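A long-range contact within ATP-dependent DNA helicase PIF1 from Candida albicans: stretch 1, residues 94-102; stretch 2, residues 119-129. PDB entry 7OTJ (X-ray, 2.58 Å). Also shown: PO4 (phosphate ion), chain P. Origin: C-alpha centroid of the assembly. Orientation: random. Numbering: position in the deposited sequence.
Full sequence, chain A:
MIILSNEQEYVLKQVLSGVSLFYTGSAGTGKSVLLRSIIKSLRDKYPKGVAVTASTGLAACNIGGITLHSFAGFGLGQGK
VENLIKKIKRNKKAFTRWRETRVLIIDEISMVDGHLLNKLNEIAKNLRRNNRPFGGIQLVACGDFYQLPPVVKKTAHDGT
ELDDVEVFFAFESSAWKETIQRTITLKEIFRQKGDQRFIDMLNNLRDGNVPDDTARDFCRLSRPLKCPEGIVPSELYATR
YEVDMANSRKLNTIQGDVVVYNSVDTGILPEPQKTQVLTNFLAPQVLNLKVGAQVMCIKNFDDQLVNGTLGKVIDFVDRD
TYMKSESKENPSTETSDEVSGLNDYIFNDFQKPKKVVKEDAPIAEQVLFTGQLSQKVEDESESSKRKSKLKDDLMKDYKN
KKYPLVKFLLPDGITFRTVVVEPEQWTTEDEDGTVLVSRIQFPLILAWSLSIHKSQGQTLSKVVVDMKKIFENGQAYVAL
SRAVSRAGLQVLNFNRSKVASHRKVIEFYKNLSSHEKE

Stretch 1 94-102: AFTRWRETR
Stretch 2 (119-129) KLNEIAKNLRR

The strongest polar tie between the stretches is a single arginine reaching the carbonyl-rich end of a helix. R128, next to last in the second stretch, sends NH1 to the backbone of the first: NH1 donates to W98 O at 3.1 Å with a nearly straight N-H...O angle of 160°, and to T101 O at 2.9 Å with a bent angle of 120°, a weak bond. R99 O also lies 3.2 Å from R128 NH1. W98 O lies in the last turn of helix 94-100 and T101 O just beyond it, and one long cationic side chain donates to both. To get there, R128 starts from a CA-to-CB bond pointing sideways and folds through chi1 m (-65°), chi2 t (161°), chi3 p (58°) and chi4 87°. Its NE and NH2 are hydrogen-bonded elsewhere in the structure.

Both stretches are the ends of helices that begin earlier in the chain. The first is helical over residues 94-100, and T101 leaves it with phi/psi -77/131; its side chain, chi1 m, turns back so that OG1 donates to R97 O at 2.6 Å. In the second, R129, at phi/psi 51/37, completes a Schellman motif, with R129 N bonded to N126 O at 3.2 Å. The two axes cross at right angles, signed -90°, and approach to 9.4 Å. In register, W98 faces A124 with CA atoms 7.0 Å apart, while R99 and R128 come closer, CA to CA 5.7 Å.

Packing centres on W98, a knob seated among L120, I123, A124 and L127, residues spaced so that they share one side of their helix. Its chi1 lies between wells at -92° and chi2 is 112°. One indole face carries two CH-pi contacts: I123 CG2 (chi1 m at -87°, chi2 between wells at 124°) stands 4.2 Å from the centroid of the W98 six-membered ring, and L127 CD1 stands 3.9 Å from that of the five-membered ring, with L127 CD1 to W98 CG just 3.6 Å. L120, chi1 m and chi2 t, brings CD2 to the ring edge, 3.8 Å from W98 CZ2, and A124 CB lies 3.8 Å from W98 CZ3. The small methyl of A124 suits this close passage, whereas the branched chains of I123 and L127 supply methyls to cover the face. W98 NE1 is hydrogen-bonded elsewhere, so the indole's one polar atom is satisfied although the residue is buried.

L127 is the leucine to set with care: its CA-to-CB bond points toward the first helix, and chi1 m with chi2 t places CD1 over the indole while CD2 lies 3.9 Å from CE1 of F95, near the plane of that ring. F95, chi1 t and chi2 62°, thus extends the apolar patch one helical turn back. Beside it, exposed R99 (chi1 m, chi2 t, chi3 m, chi4 109°) contributes its aliphatic stem, with R99 CG 3.9 Å from L127 O and 4.5 Å from R128 CG. Altogether the contact buries 460 Å², with W98, R128 and L127 covered most.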

# COMPACT_ATOMS: atom_id res chain seq x y z
N ALA A 94 -17.67 -11.17 -6.23
CA ALA A 94 -16.96 -10.26 -7.11
C ALA A 94 -17.74 -9.97 -8.38
O ALA A 94 -17.71 -8.84 -8.89
CB ALA A 94 -15.58 -10.83 -7.46
N PHE A 95 -18.46 -10.96 -8.90
CA PHE A 95 -19.25 -10.72 -10.10
C PHE A 95 -20.34 -9.69 -9.82
O PHE A 95 -20.58 -8.79 -10.65
CB PHE A 95 -19.86 -12.02 -10.60
CG PHE A 95 -20.75 -11.85 -11.80
CD1 PHE A 95 -20.25 -11.35 -12.99
CD2 PHE A 95 -22.09 -12.18 -11.73
CE1 PHE A 95 -21.07 -11.19 -14.09
CE2 PHE A 95 -22.91 -12.03 -12.83
CZ PHE A 95 -22.40 -11.53 -14.01
N THR A 96 -20.99 -9.77 -8.66
CA THR A 96 -21.99 -8.77 -8.31
C THR A 96 -21.35 -7.39 -8.18
O THR A 96 -21.88 -6.40 -8.67
CB THR A 96 -22.70 -9.17 -7.01
OG1 THR A 96 -23.42 -10.39 -7.21
CG2 THR A 96 -23.68 -8.09 -6.59
N ARG A 97 -20.16 -7.33 -7.55
CA ARG A 97 -19.48 -6.06 -7.35
C ARG A 97 -19.10 -5.42 -8.68
O ARG A 97 -19.17 -4.19 -8.82
CB ARG A 97 -18.24 -6.28 -6.48
CG ARG A 97 -17.50 -5.02 -6.12
CD ARG A 97 -16.37 -5.33 -5.18
NE ARG A 97 -15.61 -6.48 -5.65
CZ ARG A 97 -14.65 -7.08 -4.96
NH1 ARG A 97 -14.31 -6.66 -3.75
NH2 ARG A 97 -14.04 -8.13 -5.48
N TRP A 98 -18.71 -6.23 -9.66
CA TRP A 98 -18.41 -5.70 -10.98
C TRP A 98 -19.64 -5.06 -11.63
O TRP A 98 -19.50 -4.11 -12.41
CB TRP A 98 -17.86 -6.80 -11.89
CG TRP A 98 -16.37 -6.92 -11.89
CD1 TRP A 98 -15.63 -7.94 -11.38
CD2 TRP A 98 -15.44 -5.97 -12.43
NE1 TRP A 98 -14.28 -7.70 -11.57
CE2 TRP A 98 -14.14 -6.50 -12.21
CE3 TRP A 98 -15.57 -4.74 -13.07
CZ2 TRP A 98 -12.99 -5.83 -12.61
CZ3 TRP A 98 -14.42 -4.08 -13.47
CH2 TRP A 98 -13.15 -4.62 -13.24
N ARG A 99 -20.84 -5.55 -11.32
CA ARG A 99 -22.03 -4.99 -11.95
C ARG A 99 -22.59 -3.82 -11.17
O ARG A 99 -23.18 -2.91 -11.77
CB ARG A 99 -23.10 -6.06 -12.12
CG ARG A 99 -22.80 -7.05 -13.23
CD ARG A 99 -23.91 -8.07 -13.42
NE ARG A 99 -24.22 -8.77 -12.18
CZ ARG A 99 -25.32 -8.60 -11.46
NH1 ARG A 99 -26.27 -7.75 -11.85
NH2 ARG A 99 -25.48 -9.29 -10.34
N GLU A 100 -22.41 -3.79 -9.85
CA GLU A 100 -22.92 -2.69 -9.04
C GLU A 100 -21.96 -1.50 -8.95
O GLU A 100 -22.35 -0.47 -8.40
CB GLU A 100 -23.23 -3.19 -7.62
CG GLU A 100 -24.24 -4.33 -7.56
CD GLU A 100 -24.58 -4.73 -6.13
OE1 GLU A 100 -25.77 -4.93 -5.83
OE2 GLU A 100 -23.64 -4.83 -5.30
N THR A 101 -20.75 -1.62 -9.48
CA THR A 101 -19.77 -0.53 -9.38
C THR A 101 -20.10 0.57 -10.38
O THR A 101 -20.33 0.30 -11.57
CB THR A 101 -18.35 -1.05 -9.62
OG1 THR A 101 -17.93 -1.87 -8.52
CG2 THR A 101 -17.36 0.10 -9.76
N ARG A 102 -20.12 1.82 -9.91
CA ARG A 102 -20.31 2.99 -10.76
C ARG A 102 -19.04 3.80 -10.96
O ARG A 102 -18.84 4.35 -12.05
CB ARG A 102 -21.38 3.91 -10.18
CG ARG A 102 -22.74 3.27 -10.04
CD ARG A 102 -23.30 2.86 -11.39
NE ARG A 102 -23.45 4.01 -12.28
CZ ARG A 102 -24.49 4.83 -12.28
NH1 ARG A 102 -25.51 4.65 -11.45
NH2 ARG A 102 -24.51 5.86 -13.12
N LYS A 119 -6.83 -5.75 -19.43
CA LYS A 119 -7.68 -6.87 -19.03
C LYS A 119 -8.87 -6.37 -18.22
O LYS A 119 -10.01 -6.77 -18.47
CB LYS A 119 -6.88 -7.89 -18.22
CG LYS A 119 -5.75 -8.56 -18.98
CD LYS A 119 -5.03 -9.58 -18.11
CE LYS A 119 -4.14 -10.48 -18.95
NZ LYS A 119 -3.47 -11.52 -18.12
N LEU A 120 -8.62 -5.49 -17.25
CA LEU A 120 -9.72 -4.93 -16.47
C LEU A 120 -10.73 -4.25 -17.37
O LEU A 120 -11.94 -4.35 -17.15
CB LEU A 120 -9.18 -3.95 -15.43
CG LEU A 120 -8.40 -4.59 -14.28
CD1 LEU A 120 -7.63 -3.55 -13.48
CD2 LEU A 120 -9.34 -5.38 -13.38
N ASN A 121 -10.25 -3.55 -18.40
CA ASN A 121 -11.15 -2.88 -19.34
C ASN A 121 -12.05 -3.89 -20.05
O ASN A 121 -13.28 -3.73 -20.07
CB ASN A 121 -10.34 -2.07 -20.35
CG ASN A 121 -11.20 -1.13 -21.17
OD1 ASN A 121 -12.33 -0.81 -20.78
ND2 ASN A 121 -10.67 -0.68 -22.30
N GLU A 122 -11.45 -4.94 -20.63
CA GLU A 122 -12.23 -5.95 -21.34
C GLU A 122 -13.18 -6.68 -20.40
O GLU A 122 -14.30 -7.02 -20.79
CB GLU A 122 -11.29 -6.95 -22.02
CG GLU A 122 -10.38 -6.31 -23.08
CD GLU A 122 -9.59 -7.33 -23.89
OE1 GLU A 122 -8.67 -6.91 -24.63
OE2 GLU A 122 -9.88 -8.55 -23.80
N ILE A 123 -12.75 -6.92 -19.16
CA ILE A 123 -13.60 -7.64 -18.21
C ILE A 123 -14.78 -6.78 -17.80
O ILE A 123 -15.92 -7.26 -17.71
CB ILE A 123 -12.77 -8.10 -16.99
CG1 ILE A 123 -12.13 -9.45 -17.27
CG2 ILE A 123 -13.64 -8.19 -15.75
CD1 ILE A 123 -10.64 -9.48 -17.12
N ALA A 124 -14.53 -5.48 -17.58
CA ALA A 124 -15.62 -4.56 -17.28
C ALA A 124 -16.69 -4.59 -18.36
O ALA A 124 -17.88 -4.75 -18.06
CB ALA A 124 -15.06 -3.14 -17.13
N LYS A 125 -16.29 -4.45 -19.62
CA LYS A 125 -17.26 -4.47 -20.71
C LYS A 125 -18.03 -5.79 -20.75
O LYS A 125 -19.26 -5.80 -20.86
CB LYS A 125 -16.55 -4.22 -22.04
CG LYS A 125 -15.88 -2.85 -22.12
CD LYS A 125 -15.08 -2.68 -23.40
CE LYS A 125 -14.39 -1.33 -23.43
NZ LYS A 125 -13.65 -1.11 -24.70
N ASN A 126 -17.31 -6.91 -20.64
CA ASN A 126 -17.96 -8.21 -20.80
C ASN A 126 -18.97 -8.47 -19.69
O ASN A 126 -20.14 -8.77 -19.96
CB ASN A 126 -16.91 -9.32 -20.82
CG ASN A 126 -17.49 -10.66 -21.22
OD1 ASN A 126 -17.46 -11.03 -22.39
ND2 ASN A 126 -18.03 -11.39 -20.24
N LEU A 127 -18.54 -8.37 -18.43
CA LEU A 127 -19.41 -8.71 -17.31
C LEU A 127 -20.63 -7.80 -17.24
O LEU A 127 -21.68 -8.21 -16.73
CB LEU A 127 -18.63 -8.65 -16.01
CG LEU A 127 -17.40 -9.55 -15.88
CD1 LEU A 127 -16.83 -9.41 -14.50
CD2 LEU A 127 -17.77 -10.99 -16.16
N ARG A 128 -20.52 -6.57 -17.73
CA ARG A 128 -21.59 -5.59 -17.62
C ARG A 128 -22.41 -5.43 -18.89
O ARG A 128 -23.35 -4.63 -18.91
CB ARG A 128 -21.01 -4.24 -17.19
CG ARG A 128 -20.40 -4.24 -15.81
CD ARG A 128 -19.45 -3.08 -15.60
NE ARG A 128 -20.10 -1.79 -15.81
CZ ARG A 128 -20.75 -1.11 -14.88
NH1 ARG A 128 -20.95 -1.62 -13.67
NH2 ARG A 128 -21.21 0.10 -15.16
N ARG A 129 -22.10 -6.19 -19.95
CA ARG A 129 -22.77 -6.07 -21.25
C ARG A 129 -22.78 -4.62 -21.73
O ARG A 129 -23.76 -4.13 -22.30
CB ARG A 129 -24.19 -6.62 -21.20
CG ARG A 129 -24.28 -8.10 -20.87
CD ARG A 129 -25.75 -8.52 -20.79
NE ARG A 129 -25.90 -9.92 -20.40
CZ ARG A 129 -27.06 -10.55 -20.30
NH1 ARG A 129 -28.20 -9.93 -20.55
NH2 ARG A 129 -27.08 -11.83 -19.93
P PO4 P . -21.44 7.90 -13.59
O1 PO4 P . -22.86 8.20 -14.00
O2 PO4 P . -20.50 8.55 -14.58
O3 PO4 P . -21.20 6.41 -13.57
O4 PO4 P . -21.19 8.46 -12.21